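Local coordinates for protein hydroxylase (Rhodococcus sp., PDB 2OR0) that is probably a flavin-dependent monooxygenase of the acyl-CoA dehydrogenase fold, hydroxylating its substrate with molecular oxygen and reduced flavin, at residues V31-E34 with E35-Q39; Y146-K149 with G150-F154; L187-D191 with Y192-E196; S311-E314 with T315-F319; A344-R347 with A348-A352. All blocks are in the same frame, centred on the assembly; numbering follows the deposited sequence.

Interaction 1 (V31-E34 with E35-Q39)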
loop_
_atom_site.group_PDB
_atom_site.type_symbol
_atom_site.label_atom_id
_atom_site.label_comp_id
_atom_site.label_asym_id
_atom_site.label_seq_id
_atom_site.Cartn_x
_atom_site.Cartn_y
_atom_site.Cartn_z
ATOM N N VAL A 31 -1.059 21.419 -4.538
ATOM C CA VAL A 31 -1.985 22.397 -5.097
ATOM C C VAL A 31 -3.436 22.097 -4.714
ATOM O O VAL A 31 -4.189 23.012 -4.382
ATOM C CB VAL A 31 -1.807 22.547 -6.637
ATOM C CG1 VAL A 31 -2.979 23.304 -7.269
ATOM C CG2 VAL A 31 -0.479 23.268 -6.974
ATOM N N VAL A 32 -3.831 20.823 -4.741
ATOM C CA VAL A 32 -5.204 20.459 -4.372
ATOM C C VAL A 32 -5.356 19.955 -2.942
ATOM O O VAL A 32 -6.359 19.322 -2.625
ATOM C CB VAL A 32 -5.835 19.459 -5.367
ATOM C CG1 VAL A 32 -6.032 20.138 -6.719
ATOM C CG2 VAL A 32 -4.978 18.184 -5.504
ATOM N N ALA A 33 -4.368 20.245 -2.092
ATOM C CA ALA A 33 -4.333 19.775 -0.701
ATOM C C ALA A 33 -5.616 20.079 0.052
ATOM O O ALA A 33 -6.148 19.213 0.757
ATOM C CB ALA A 33 -3.135 20.368 0.050
ATOM N N GLU A 34 -6.106 21.310 -0.100
ATOM C CA GLU A 34 -7.292 21.744 0.620
ATOM C C GLU A 34 -8.533 21.034 0.087
ATOM O O GLU A 34 -9.451 20.755 0.850
ATOM C CB GLU A 34 -7.457 23.267 0.536
ATOM C CG GLU A 34 -7.473 23.806 -0.916
ATOM C CD GLU A 34 -6.157 24.469 -1.366
ATOM O OE1 GLU A 34 -5.117 23.769 -1.562
ATOM O OE2 GLU A 34 -6.190 25.715 -1.539
ATOM N N GLU A 35 -8.544 20.728 -1.217
ATOM C CA GLU A 35 -9.656 19.988 -1.833
ATOM C C GLU A 35 -9.664 18.535 -1.351
ATOM O O GLU A 35 -10.720 17.963 -1.120
ATOM C CB GLU A 35 -9.597 20.035 -3.366
ATOM C CG GLU A 35 -10.027 21.382 -4.010
ATOM C CD GLU A 35 -8.843 22.313 -4.319
ATOM O OE1 GLU A 35 -8.021 22.571 -3.418
ATOM O OE2 GLU A 35 -8.725 22.786 -5.477
ATOM N N ILE A 36 -8.476 17.951 -1.207
ATOM C CA ILE A 36 -8.341 16.591 -0.701
ATOM C C ILE A 36 -8.839 16.487 0.759
ATOM O O ILE A 36 -9.638 15.597 1.088
ATOM C CB ILE A 36 -6.901 16.067 -0.866
ATOM C CG1 ILE A 36 -6.613 15.839 -2.353
ATOM C CG2 ILE A 36 -6.696 14.756 -0.071
ATOM C CD1 ILE A 36 -5.161 15.526 -2.688
ATOM N N ARG A 37 -8.379 17.400 1.612
ATOM C CA ARG A 37 -8.845 17.463 2.993
ATOM C C ARG A 37 -10.355 17.698 3.000
ATOM O O ARG A 37 -11.063 17.159 3.840
ATOM C CB ARG A 37 -8.095 18.550 3.795
ATOM C CG ARG A 37 -6.606 18.230 3.999
ATOM C CD ARG A 37 -5.926 19.192 4.964
ATOM N NE ARG A 37 -5.975 20.554 4.434
ATOM C CZ ARG A 37 -4.954 21.199 3.861
ATOM N NH1 ARG A 37 -3.752 20.629 3.749
ATOM N NH2 ARG A 37 -5.144 22.439 3.405
ATOM N N GLY A 38 -10.829 18.471 2.022
ATOM C CA GLY A 38 -12.241 18.789 1.865
ATOM C C GLY A 38 -13.166 17.608 1.589
ATOM O O GLY A 38 -14.354 17.694 1.891
ATOM N N GLN A 39 -12.655 16.518 1.007
ATOM C CA GLN A 39 -13.492 15.340 0.721
ATOM C C GLN A 39 -13.460 14.263 1.818
ATOM O O GLN A 39 -14.276 13.341 1.807
ATOM C CB GLN A 39 -13.110 14.702 -0.612
ATOM C CG GLN A 39 -13.448 15.531 -1.855
ATOM C CD GLN A 39 -14.912 15.913 -1.924
ATOM O OE1 GLN A 39 -15.250 17.089 -1.893
ATOM N NE2 GLN A 39 -15.785 14.920 -2.005
#
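Val32 meets Ile36 one turn ahead, both through backbone and side chain, where helix 33-46 begins. Val32 holds the N-cap position, directly after helix 24-31, and its carbonyl O receives Ile36 N at 2.9 Å in the first i to i+4 bond of the new helix. Its CG2 lies 3.9 Å from Ile36 CD1, while CG1 looks to the carboxylate of Glu35. Ala33 follows with a nearly straight bond, Arg37 N to Ala33 O at 3.0 Å. The guanidinium of Arg37 folds back through a bend at chi3 (-62°), which lays one face over that same carbonyl oxygen and brings NH1 to 3.8 Å from Ala33 CB. Leu91 of helix 78-91 packs on Ala33, Ile36 and Arg37. Glu34 closes the run by accepting Gly38 N on its carbonyl O. Its side chain lies alongside that of Glu35 and points the same way, although Glu35 OE1, only 2.8 Å from Glu34 CG, makes the exact placing of these carboxylates doubtful. Two like charges so near each other would probably raise the proton affinity of one of them, an effect that solvent around these exposed side chains would probably soften.

Interaction 2 (Y146-K149 with G150-F154)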
loop_
_atom_site.group_PDB
_atom_site.type_symbol
_atom_site.label_atom_id
_atom_site.label_comp_id
_atom_site.label_asym_id
_atom_site.label_seq_id
_atom_site.Cartn_x
_atom_site.Cartn_y
_atom_site.Cartn_z
ATOM N N TYR A 146 -7.730 -20.579 -17.126
ATOM C CA TYR A 146 -8.277 -21.106 -15.867
ATOM C C TYR A 146 -9.688 -20.641 -15.664
ATOM O O TYR A 146 -10.092 -19.611 -16.230
ATOM C CB TYR A 146 -7.439 -20.633 -14.677
ATOM C CG TYR A 146 -5.970 -20.963 -14.783
ATOM C CD1 TYR A 146 -5.447 -22.075 -14.138
ATOM C CD2 TYR A 146 -5.104 -20.147 -15.524
ATOM C CE1 TYR A 146 -4.102 -22.388 -14.229
ATOM C CE2 TYR A 146 -3.728 -20.441 -15.616
ATOM C CZ TYR A 146 -3.249 -21.561 -14.967
ATOM O OH TYR A 146 -1.921 -21.877 -15.056
ATOM N N VAL A 147 -10.436 -21.368 -14.823
ATOM C CA VAL A 147 -11.724 -20.838 -14.363
ATOM C C VAL A 147 -11.621 -20.562 -12.858
ATOM O O VAL A 147 -11.154 -21.414 -12.084
ATOM C CB VAL A 147 -12.944 -21.724 -14.720
ATOM C CG1 VAL A 147 -14.212 -20.978 -14.427
ATOM C CG2 VAL A 147 -12.934 -22.079 -16.236
ATOM N N LEU A 148 -12.062 -19.366 -12.484
ATOM C CA LEU A 148 -11.820 -18.811 -11.158
ATOM C C LEU A 148 -13.084 -18.744 -10.298
ATOM O O LEU A 148 -14.109 -18.269 -10.736
ATOM C CB LEU A 148 -11.231 -17.397 -11.283
ATOM C CG LEU A 148 -10.629 -16.845 -9.979
ATOM C CD1 LEU A 148 -9.249 -17.418 -9.733
ATOM C CD2 LEU A 148 -10.575 -15.341 -10.071
ATOM N N LYS A 149 -12.960 -19.192 -9.065
ATOM C CA LYS A 149 -14.016 -19.028 -8.079
ATOM C C LYS A 149 -13.411 -18.638 -6.722
ATOM O O LYS A 149 -12.431 -19.222 -6.286
ATOM C CB LYS A 149 -14.802 -20.330 -7.923
ATOM C CG LYS A 149 -16.001 -20.171 -7.026
ATOM C CD LYS A 149 -16.564 -21.486 -6.527
ATOM C CE LYS A 149 -17.895 -21.189 -5.796
ATOM N NZ LYS A 149 -17.949 -22.072 -4.655
ATOM N N GLY A 150 -14.025 -17.685 -6.042
ATOM C CA GLY A 150 -13.633 -17.392 -4.659
ATOM C C GLY A 150 -14.262 -16.130 -4.083
ATOM O O GLY A 150 -15.070 -15.451 -4.737
ATOM N N ARG A 151 -13.895 -15.837 -2.835
ATOM C CA ARG A 151 -14.314 -14.623 -2.144
ATOM C C ARG A 151 -13.053 -14.009 -1.508
ATOM O O ARG A 151 -12.343 -14.675 -0.753
ATOM C CB ARG A 151 -15.382 -14.937 -1.078
ATOM C CG ARG A 151 -15.861 -13.686 -0.310
ATOM C CD ARG A 151 -17.237 -13.813 0.342
ATOM N NE ARG A 151 -17.579 -12.547 1.021
ATOM C CZ ARG A 151 -18.806 -12.166 1.392
ATOM N NH1 ARG A 151 -19.866 -12.938 1.161
ATOM N NH2 ARG A 151 -18.984 -11.003 2.021
ATOM N N TRP A 152 -12.783 -12.753 -1.854
ATOM C CA TRP A 152 -11.611 -12.031 -1.370
ATOM C C TRP A 152 -12.121 -10.873 -0.525
ATOM O O TRP A 152 -13.202 -10.378 -0.774
ATOM C CB TRP A 152 -10.797 -11.445 -2.541
ATOM C CG TRP A 152 -10.101 -12.472 -3.410
ATOM C CD1 TRP A 152 -8.780 -12.816 -3.382
ATOM C CD2 TRP A 152 -10.701 -13.261 -4.456
ATOM N NE1 TRP A 152 -8.518 -13.775 -4.336
ATOM C CE2 TRP A 152 -9.677 -14.067 -5.009
ATOM C CE3 TRP A 152 -11.994 -13.349 -4.983
ATOM C CZ2 TRP A 152 -9.910 -14.963 -6.073
ATOM C CZ3 TRP A 152 -12.227 -14.250 -6.040
ATOM C CH2 TRP A 152 -11.185 -15.049 -6.557
ATOM N N SER A 153 -11.337 -10.440 0.451
ATOM C CA SER A 153 -11.683 -9.257 1.234
ATOM C C SER A 153 -10.602 -8.178 1.095
ATOM O O SER A 153 -9.532 -8.445 0.537
ATOM C CB SER A 153 -11.852 -9.662 2.706
ATOM O OG SER A 153 -10.692 -10.334 3.127
ATOM N N PHE A 154 -10.879 -6.975 1.618
ATOM C CA PHE A 154 -9.907 -5.874 1.645
ATOM C C PHE A 154 -9.524 -5.416 0.225
ATOM O O PHE A 154 -8.350 -5.158 -0.043
ATOM C CB PHE A 154 -8.643 -6.264 2.447
ATOM C CG PHE A 154 -8.044 -5.143 3.315
ATOM C CD1 PHE A 154 -7.633 -5.415 4.639
ATOM C CD2 PHE A 154 -7.822 -3.843 2.811
ATOM C CE1 PHE A 154 -7.031 -4.399 5.447
ATOM C CE2 PHE A 154 -7.248 -2.830 3.613
ATOM C CZ PHE A 154 -6.852 -3.105 4.924
#
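Trp152 reaches back along its own strand to Leu148, four residues earlier, and the outer rim of the indole makes the contact. From CB the side chain leaves with CG anti to the carbonyl carbon (chi1 -69°), a turn that swings the ring system toward the start of the strand and away from Ser153. The five-membered ring lies farther from Leu148, and its NE1 is bonded to the carbonyl O of Gly167 on strand 163-170, which satisfies the one polar atom of the indole and helps to set the rotation of the ring. Beyond it the benzo ring carries the apolar meeting. CZ2 stands 4.1 Å from Leu148 CD2, and CH2, the far corner, comes to 3.6 Å from the same methyl and 3.9 Å from Leu148 CG. Trp152 CH2 also passes 4.2 Å from Lys149 C, so that the benzo ring lies alongside the backbone at Gly150.

Both residues sit on strand 145-155, the second arm of a beta hairpin with strand 137-142, and their CB atoms still point to roughly the same side although the strand turns by 59° between the segments. The sheet belongs to the beta domain expected of the acyl-CoA dehydrogenase fold. Leu148 sends its CG anti to its own backbone N; this, with chi2 of 79°, carries CD2 to the indole. On that side Ala168 also touches Leu148, and Leu166 touches Trp152. Lys149 points its CB away from the sheet face that holds the indole.

Interaction 3 (L187-D191 with Y192-E196)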
loop_
_atom_site.group_PDB
_atom_site.type_symbol
_atom_site.label_atom_id
_atom_site.label_comp_id
_atom_site.label_asym_id
_atom_site.label_seq_id
_atom_site.Cartn_x
_atom_site.Cartn_y
_atom_site.Cartn_z
ATOM N N LEU A 187 -8.835 -9.747 -13.907
ATOM C CA LEU A 187 -10.248 -9.880 -14.315
ATOM C C LEU A 187 -10.848 -8.518 -14.534
ATOM O O LEU A 187 -10.581 -7.608 -13.760
ATOM C CB LEU A 187 -11.094 -10.582 -13.242
ATOM C CG LEU A 187 -11.001 -12.092 -13.060
ATOM C CD1 LEU A 187 -9.703 -12.477 -12.405
ATOM C CD2 LEU A 187 -12.166 -12.576 -12.219
ATOM N N PRO A 188 -11.659 -8.361 -15.598
ATOM C CA PRO A 188 -12.417 -7.132 -15.764
ATOM C C PRO A 188 -13.576 -7.111 -14.760
ATOM O O PRO A 188 -13.995 -8.181 -14.310
ATOM C CB PRO A 188 -12.951 -7.244 -17.193
ATOM C CG PRO A 188 -12.982 -8.716 -17.480
ATOM C CD PRO A 188 -11.869 -9.314 -16.707
ATOM N N ARG A 189 -14.074 -5.913 -14.427
ATOM C CA ARG A 189 -15.105 -5.740 -13.389
ATOM C C ARG A 189 -16.393 -6.465 -13.755
ATOM O O ARG A 189 -17.172 -6.879 -12.894
ATOM C CB ARG A 189 -15.399 -4.255 -13.146
ATOM C CG ARG A 189 -16.442 -4.013 -12.078
ATOM C CD ARG A 189 -16.081 -2.853 -11.201
ATOM N NE ARG A 189 -17.284 -2.212 -10.684
ATOM C CZ ARG A 189 -17.312 -1.012 -10.114
ATOM N NH1 ARG A 189 -16.190 -0.307 -9.964
ATOM N NH2 ARG A 189 -18.464 -0.516 -9.682
ATOM N N THR A 190 -16.597 -6.602 -15.058
ATOM C CA THR A 190 -17.693 -7.376 -15.604
ATOM C C THR A 190 -17.705 -8.845 -15.124
ATOM O O THR A 190 -18.771 -9.493 -15.079
ATOM C CB THR A 190 -17.655 -7.279 -17.154
ATOM O OG1 THR A 190 -18.989 -7.413 -17.646
ATOM C CG2 THR A 190 -16.750 -8.332 -17.759
ATOM N N ASP A 191 -16.532 -9.359 -14.747
ATOM C CA ASP A 191 -16.409 -10.748 -14.341
ATOM C C ASP A 191 -16.399 -10.996 -12.827
ATOM O O ASP A 191 -16.134 -12.106 -12.395
ATOM C CB ASP A 191 -15.180 -11.375 -14.984
ATOM C CG ASP A 191 -15.381 -11.680 -16.487
ATOM O OD1 ASP A 191 -16.528 -11.562 -16.990
ATOM O OD2 ASP A 191 -14.382 -12.047 -17.156
ATOM N N TYR A 192 -16.698 -9.977 -12.026
ATOM C CA TYR A 192 -16.830 -10.196 -10.567
ATOM C C TYR A 192 -17.870 -9.297 -9.938
ATOM O O TYR A 192 -18.429 -8.413 -10.584
ATOM C CB TYR A 192 -15.475 -10.085 -9.829
ATOM C CG TYR A 192 -14.744 -8.754 -10.029
ATOM C CD1 TYR A 192 -15.049 -7.638 -9.249
ATOM C CD2 TYR A 192 -13.748 -8.628 -10.992
ATOM C CE1 TYR A 192 -14.386 -6.425 -9.426
ATOM C CE2 TYR A 192 -13.081 -7.429 -11.186
ATOM C CZ TYR A 192 -13.400 -6.326 -10.401
ATOM O OH TYR A 192 -12.731 -5.128 -10.591
ATOM N N GLN A 193 -18.116 -9.547 -8.661
ATOM C CA GLN A 193 -19.141 -8.852 -7.914
ATOM C C GLN A 193 -18.490 -8.208 -6.687
ATOM O O GLN A 193 -17.746 -8.855 -5.961
ATOM C CB GLN A 193 -20.250 -9.852 -7.479
ATOM C CG GLN A 193 -21.333 -9.253 -6.559
ATOM C CD GLN A 193 -22.016 -10.263 -5.584
ATOM O OE1 GLN A 193 -22.927 -9.881 -4.805
ATOM N NE2 GLN A 193 -21.587 -11.529 -5.619
ATOM N N ILE A 194 -18.803 -6.938 -6.487
ATOM C CA ILE A 194 -18.401 -6.168 -5.308
ATOM C C ILE A 194 -19.511 -6.379 -4.271
ATOM O O ILE A 194 -20.672 -6.061 -4.537
ATOM C CB ILE A 194 -18.254 -4.648 -5.645
ATOM C CG1 ILE A 194 -17.099 -4.404 -6.639
ATOM C CG2 ILE A 194 -18.022 -3.814 -4.378
ATOM C CD1 ILE A 194 -17.032 -2.960 -7.224
ATOM N N VAL A 195 -19.171 -6.940 -3.117
ATOM C CA VAL A 195 -20.182 -7.192 -2.075
ATOM C C VAL A 195 -20.383 -5.953 -1.193
ATOM O O VAL A 195 -19.455 -5.519 -0.505
ATOM C CB VAL A 195 -19.843 -8.447 -1.259
ATOM C CG1 VAL A 195 -21.017 -8.871 -0.351
ATOM C CG2 VAL A 195 -19.484 -9.581 -2.179
ATOM N N GLU A 196 -21.593 -5.383 -1.221
ATOM C CA GLU A 196 -21.920 -4.208 -0.395
ATOM C C GLU A 196 -21.967 -4.545 1.098
ATOM O O GLU A 196 -22.170 -5.701 1.477
ATOM C CB GLU A 196 -23.262 -3.566 -0.832
ATOM C CG GLU A 196 -23.222 -2.781 -2.157
ATOM C CD GLU A 196 -22.051 -1.765 -2.241
ATOM O OE1 GLU A 196 -21.887 -0.927 -1.310
ATOM O OE2 GLU A 196 -21.298 -1.810 -3.241
#
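The carbonyl O of Arg189 receives Tyr192 N at 3.3 Å, a nearly straight bond in which the donor stands well above the carbonyl plane. It closes the short 3-10 turn 189-191, where the chain leaves strand 182-188 and heads into strand 193-195. The phenol ring of Tyr192 then folds back over the start of the turn: with CG between the backbone N and the carbonyl carbon (chi1 57°), one face covers Arg189 CA in a CH-pi contact, 3.8 Å from the ring centroid. Tyr192 CE2 lies 3.3 Å from Pro188 O, Leu187 O stands at the ring edge in its plane, and Tyr192 CD2 is 4.0 Å from Leu187 CB. A serine in place of Tyr192 would probably lose the CH-pi contact and open a gap between Leu187 and Arg189. Farther on, the guanidinium of Arg189 lies with one face on Ile194, whose CD1 is centred over it at 3.5 Å from Arg189 CZ, while NH1 is bonded to the carbonyl oxygens of Asp159 and Cys161. The turn lies at the surface and links two strands of the sheet: backbone hydrogen bonds join Leu187 to Ala164 of strand 163-170 and Gln193 to Ile213 of strand 210-214, and Val214 packs against Tyr192.

Interaction 4 (S311-E314 with T315-F319)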
loop_
_atom_site.group_PDB
_atom_site.type_symbol
_atom_site.label_atom_id
_atom_site.label_comp_id
_atom_site.label_asym_id
_atom_site.label_seq_id
_atom_site.Cartn_x
_atom_site.Cartn_y
_atom_site.Cartn_z
ATOM N N SER A 311 14.113 4.949 7.278
ATOM C CA SER A 311 14.453 3.530 7.195
ATOM C C SER A 311 13.829 2.816 6.018
ATOM O O SER A 311 14.495 2.061 5.328
ATOM C CB SER A 311 14.023 2.814 8.467
ATOM O OG SER A 311 14.899 3.208 9.482
ATOM N N LEU A 312 12.534 3.016 5.841
ATOM C CA LEU A 312 11.780 2.378 4.756
ATOM C C LEU A 312 12.355 2.771 3.385
ATOM O O LEU A 312 12.558 1.933 2.483
ATOM C CB LEU A 312 10.290 2.796 4.822
ATOM C CG LEU A 312 9.382 2.174 3.739
ATOM C CD1 LEU A 312 9.163 0.665 3.865
ATOM C CD2 LEU A 312 8.039 2.888 3.661
ATOM N N ILE A 313 12.577 4.066 3.241
ATOM C CA ILE A 313 13.052 4.634 1.991
ATOM C C ILE A 313 14.509 4.239 1.693
ATOM O O ILE A 313 14.859 3.999 0.535
ATOM C CB ILE A 313 12.806 6.152 1.965
ATOM C CG1 ILE A 313 11.317 6.449 2.170
ATOM C CG2 ILE A 313 13.238 6.785 0.605
ATOM C CD1 ILE A 313 10.965 7.970 2.020
ATOM N N GLU A 314 15.340 4.124 2.735
ATOM C CA GLU A 314 16.751 3.735 2.565
ATOM C C GLU A 314 16.901 2.349 1.908
ATOM O O GLU A 314 17.743 2.158 1.004
ATOM C CB GLU A 314 17.509 3.827 3.901
ATOM C CG GLU A 314 19.045 3.649 3.827
ATOM C CD GLU A 314 19.516 2.186 3.698
ATOM O OE1 GLU A 314 18.903 1.236 4.283
ATOM O OE2 GLU A 314 20.545 1.976 3.007
ATOM N N THR A 315 16.078 1.380 2.341
ATOM C CA THR A 315 16.067 0.071 1.693
ATOM C C THR A 315 15.876 0.161 0.167
ATOM O O THR A 315 16.621 -0.471 -0.593
ATOM C CB THR A 315 14.972 -0.844 2.261
ATOM O OG1 THR A 315 15.160 -0.989 3.682
ATOM C CG2 THR A 315 15.044 -2.221 1.577
ATOM N N ALA A 316 14.872 0.933 -0.260
ATOM C CA ALA A 316 14.523 1.088 -1.668
ATOM C C ALA A 316 15.639 1.806 -2.460
ATOM O O ALA A 316 15.933 1.400 -3.584
ATOM C CB ALA A 316 13.189 1.827 -1.828
ATOM N N ASP A 317 16.234 2.867 -1.876
ATOM C CA ASP A 317 17.383 3.573 -2.482
ATOM C C ASP A 317 18.501 2.615 -2.841
ATOM O O ASP A 317 19.066 2.670 -3.943
ATOM C CB ASP A 317 18.021 4.520 -1.481
ATOM C CG ASP A 317 17.334 5.823 -1.368
ATOM O OD1 ASP A 317 16.524 6.208 -2.231
ATOM O OD2 ASP A 317 17.644 6.491 -0.365
ATOM N N ARG A 318 18.850 1.790 -1.860
ATOM C CA ARG A 318 19.963 0.864 -1.938
ATOM C C ARG A 318 19.680 -0.279 -2.893
ATOM O O ARG A 318 20.566 -0.665 -3.669
ATOM C CB ARG A 318 20.299 0.335 -0.558
ATOM C CG ARG A 318 21.407 -0.694 -0.501
ATOM C CD ARG A 318 21.970 -0.817 0.960
ATOM N NE ARG A 318 20.874 -0.642 1.923
ATOM C CZ ARG A 318 20.049 -1.624 2.312
ATOM N NH1 ARG A 318 19.065 -1.368 3.168
ATOM N NH2 ARG A 318 20.213 -2.864 1.850
ATOM N N PHE A 319 18.459 -0.826 -2.829
ATOM C CA PHE A 319 18.043 -1.870 -3.769
ATOM C C PHE A 319 18.085 -1.301 -5.195
ATOM O O PHE A 319 18.575 -1.955 -6.115
ATOM C CB PHE A 319 16.627 -2.368 -3.430
ATOM C CG PHE A 319 16.564 -3.376 -2.282
ATOM C CD1 PHE A 319 17.651 -3.595 -1.433
ATOM C CD2 PHE A 319 15.364 -4.076 -2.027
ATOM C CE1 PHE A 319 17.576 -4.517 -0.366
ATOM C CE2 PHE A 319 15.279 -5.001 -0.974
ATOM C CZ PHE A 319 16.383 -5.221 -0.145
#
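Glu314 and Arg318, one turn apart on helix 292-324, face each other through a two-pronged salt bridge. Arg318 presents its NE side: NH1 gives a bond of 2.8 Å to Glu314 OE1, and NE one of 2.9 Å to Glu314 OE2, both nearly straight and both on the syn side of the acid. The carboxylate and guanidinium planes lie only 19° apart, and the pair of bonds holds each flat group against turning about the other. A bend in Glu314 at chi2 (-79°) and another in Arg318 at chi3 (35°) bring the ends together. A methionine at Arg318 would probably leave the carboxylate of Glu314 without its mate and set it free to turn. This i to i+4 ion pair lies on the helix within the Acyl-CoA dehydrogenase C-terminal domain, whose long helices pack side by side. Beneath it, Arg318 N also bonds to Glu314 O at 3.1 Å. Buried Thr315 gives a weak bond from its N to Ser311 O (3.4 Å), turns its methyl over the face of the Phe319 ring and touches Thr340 of helix 331-356. Asp317 N donates to Ile313 O (3.0 Å), and the Asp317 carboxylate forms a salt bridge with Arg79 of helix 78-91.

Interaction 5 (A344-R347 with A348-A352)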
loop_
_atom_site.group_PDB
_atom_site.type_symbol
_atom_site.label_atom_id
_atom_site.label_comp_id
_atom_site.label_asym_id
_atom_site.label_seq_id
_atom_site.Cartn_x
_atom_site.Cartn_y
_atom_site.Cartn_z
ATOM N N ALA A 344 9.215 -0.495 10.560
ATOM C CA ALA A 344 8.863 0.892 10.289
ATOM C C ALA A 344 7.361 1.171 10.539
ATOM O O ALA A 344 7.019 2.207 11.113
ATOM C CB ALA A 344 9.235 1.293 8.866
ATOM N N ALA A 345 6.478 0.274 10.082
ATOM C CA ALA A 345 5.036 0.429 10.358
ATOM C C ALA A 345 4.755 0.428 11.873
ATOM O O ALA A 345 4.060 1.308 12.380
ATOM C CB ALA A 345 4.211 -0.665 9.655
ATOM N N TRP A 346 5.321 -0.537 12.584
ATOM C CA TRP A 346 5.049 -0.694 13.994
ATOM C C TRP A 346 5.546 0.513 14.836
ATOM O O TRP A 346 4.836 0.992 15.730
ATOM C CB TRP A 346 5.663 -1.992 14.524
ATOM C CG TRP A 346 4.821 -3.234 14.174
ATOM C CD1 TRP A 346 4.707 -3.857 12.928
ATOM C CD2 TRP A 346 3.978 -3.982 15.070
ATOM N NE1 TRP A 346 3.871 -4.969 13.033
ATOM C CE2 TRP A 346 3.399 -5.048 14.321
ATOM C CE3 TRP A 346 3.674 -3.867 16.438
ATOM C CZ2 TRP A 346 2.538 -5.983 14.898
ATOM C CZ3 TRP A 346 2.797 -4.807 17.018
ATOM C CH2 TRP A 346 2.247 -5.846 16.241
ATOM N N ARG A 347 6.763 0.971 14.530
ATOM C CA ARG A 347 7.394 2.104 15.206
ATOM C C ARG A 347 6.515 3.353 15.096
ATOM O O ARG A 347 6.293 4.045 16.077
ATOM C CB ARG A 347 8.811 2.364 14.620
ATOM C CG ARG A 347 9.680 3.357 15.444
ATOM C CD ARG A 347 11.075 3.553 14.799
ATOM N NE ARG A 347 11.751 2.266 14.565
ATOM C CZ ARG A 347 11.939 1.699 13.370
ATOM N NH1 ARG A 347 11.539 2.296 12.253
ATOM N NH2 ARG A 347 12.538 0.535 13.295
ATOM N N ALA A 348 6.019 3.608 13.898
ATOM C CA ALA A 348 5.246 4.800 13.584
ATOM C C ALA A 348 3.889 4.732 14.268
ATOM O O ALA A 348 3.444 5.702 14.887
ATOM C CB ALA A 348 5.089 4.913 12.090
ATOM N N VAL A 349 3.245 3.569 14.216
ATOM C CA VAL A 349 1.958 3.427 14.911
ATOM C C VAL A 349 2.078 3.579 16.432
ATOM O O VAL A 349 1.269 4.294 17.041
ATOM C CB VAL A 349 1.190 2.150 14.518
ATOM C CG1 VAL A 349 -0.121 2.073 15.309
ATOM C CG2 VAL A 349 0.904 2.163 13.003
ATOM N N ARG A 350 3.072 2.927 17.037
ATOM C CA ARG A 350 3.280 3.087 18.466
ATOM C C ARG A 350 3.509 4.559 18.868
ATOM O O ARG A 350 3.049 4.992 19.934
ATOM C CB ARG A 350 4.452 2.254 18.976
ATOM C CG ARG A 350 4.137 0.743 19.127
ATOM C CD ARG A 350 5.228 0.035 19.958
ATOM N NE ARG A 350 5.018 -1.416 19.984
ATOM C CZ ARG A 350 5.693 -2.286 19.235
ATOM N NH1 ARG A 350 6.641 -1.845 18.399
ATOM N NH2 ARG A 350 5.426 -3.600 19.320
ATOM N N ALA A 351 4.230 5.301 18.035
ATOM C CA ALA A 351 4.513 6.728 18.268
ATOM C C ALA A 351 3.241 7.576 18.180
ATOM O O ALA A 351 3.030 8.524 18.980
ATOM C CB ALA A 351 5.542 7.215 17.247
ATOM N N ALA A 352 2.389 7.245 17.212
ATOM C CA ALA A 352 1.104 7.894 17.121
ATOM C C ALA A 352 0.245 7.587 18.355
ATOM O O ALA A 352 -0.490 8.473 18.813
ATOM C CB ALA A 352 0.374 7.472 15.845
#
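Ala348 and Val349 sit under the carbonyls of the preceding turn, on the close-packed side of helix 331-356. Val349 N bonds to Ala345 O at 3.0 Å, and Val349 CG2, anti to its own carbonyl carbon, comes within 3.3 Å of that same oxygen. Ala348 N bonds to Ala344 O at 3.3 Å, and its methyl adds little bulk beyond the backbone. The small side chains of Ala344, Ala345, Ala348 and Ala351 let neighbouring helices come near: Ile263, Thr259 and Thr266 of helix 250-277 meet this side, and Ala351 rests on Glu304 and Ile305 of helix 292-324. Arg347 faces that last helix too, packing on Glu304 and sending NH1 to Ser308 OG.

The other side is more open and carries Arg350 and the partly exposed Trp346. Arg350 N bonds to Trp346 O at 2.9 Å, and the extended chain of Arg350 runs back toward the indole. Trp346 CE3 lies over one face of the guanidinium, 3.4 Å from Arg350 NH2, with the ring and guanidinium planes 41° apart. Elsewhere on the indole, NE1 is bonded to the carbonyl O of His386. With alanines turned to the neighbouring helices and Arg350 to the exposed side, the segment is consistent with one of the packed helices of the C-terminal helical domain of the acyl-CoA dehydrogenase family.

Interaction 5 is buried, interactions 2 and 4 are partly buried, and interactions 1 and 3 lie at the surface. Interactions 4 and 5 lie on consecutive helices of the C-terminal domain, with nearest atoms about 4 Å apart, and combine buried small or apolar residues with charged side chains: an ion pair in interaction 4, an arginine beside an indole in interaction 5. Interactions 2 and 3 reach one sheet on the far side of the chain's centre and touch, Leu148 CD2 lying 3.8 Å from Leu187 CD1. There aromatic side chains fold back, beside a strand in interaction 2 and over a turn in interaction 3. Interaction 1 stands apart at a helix start, where like charges meet.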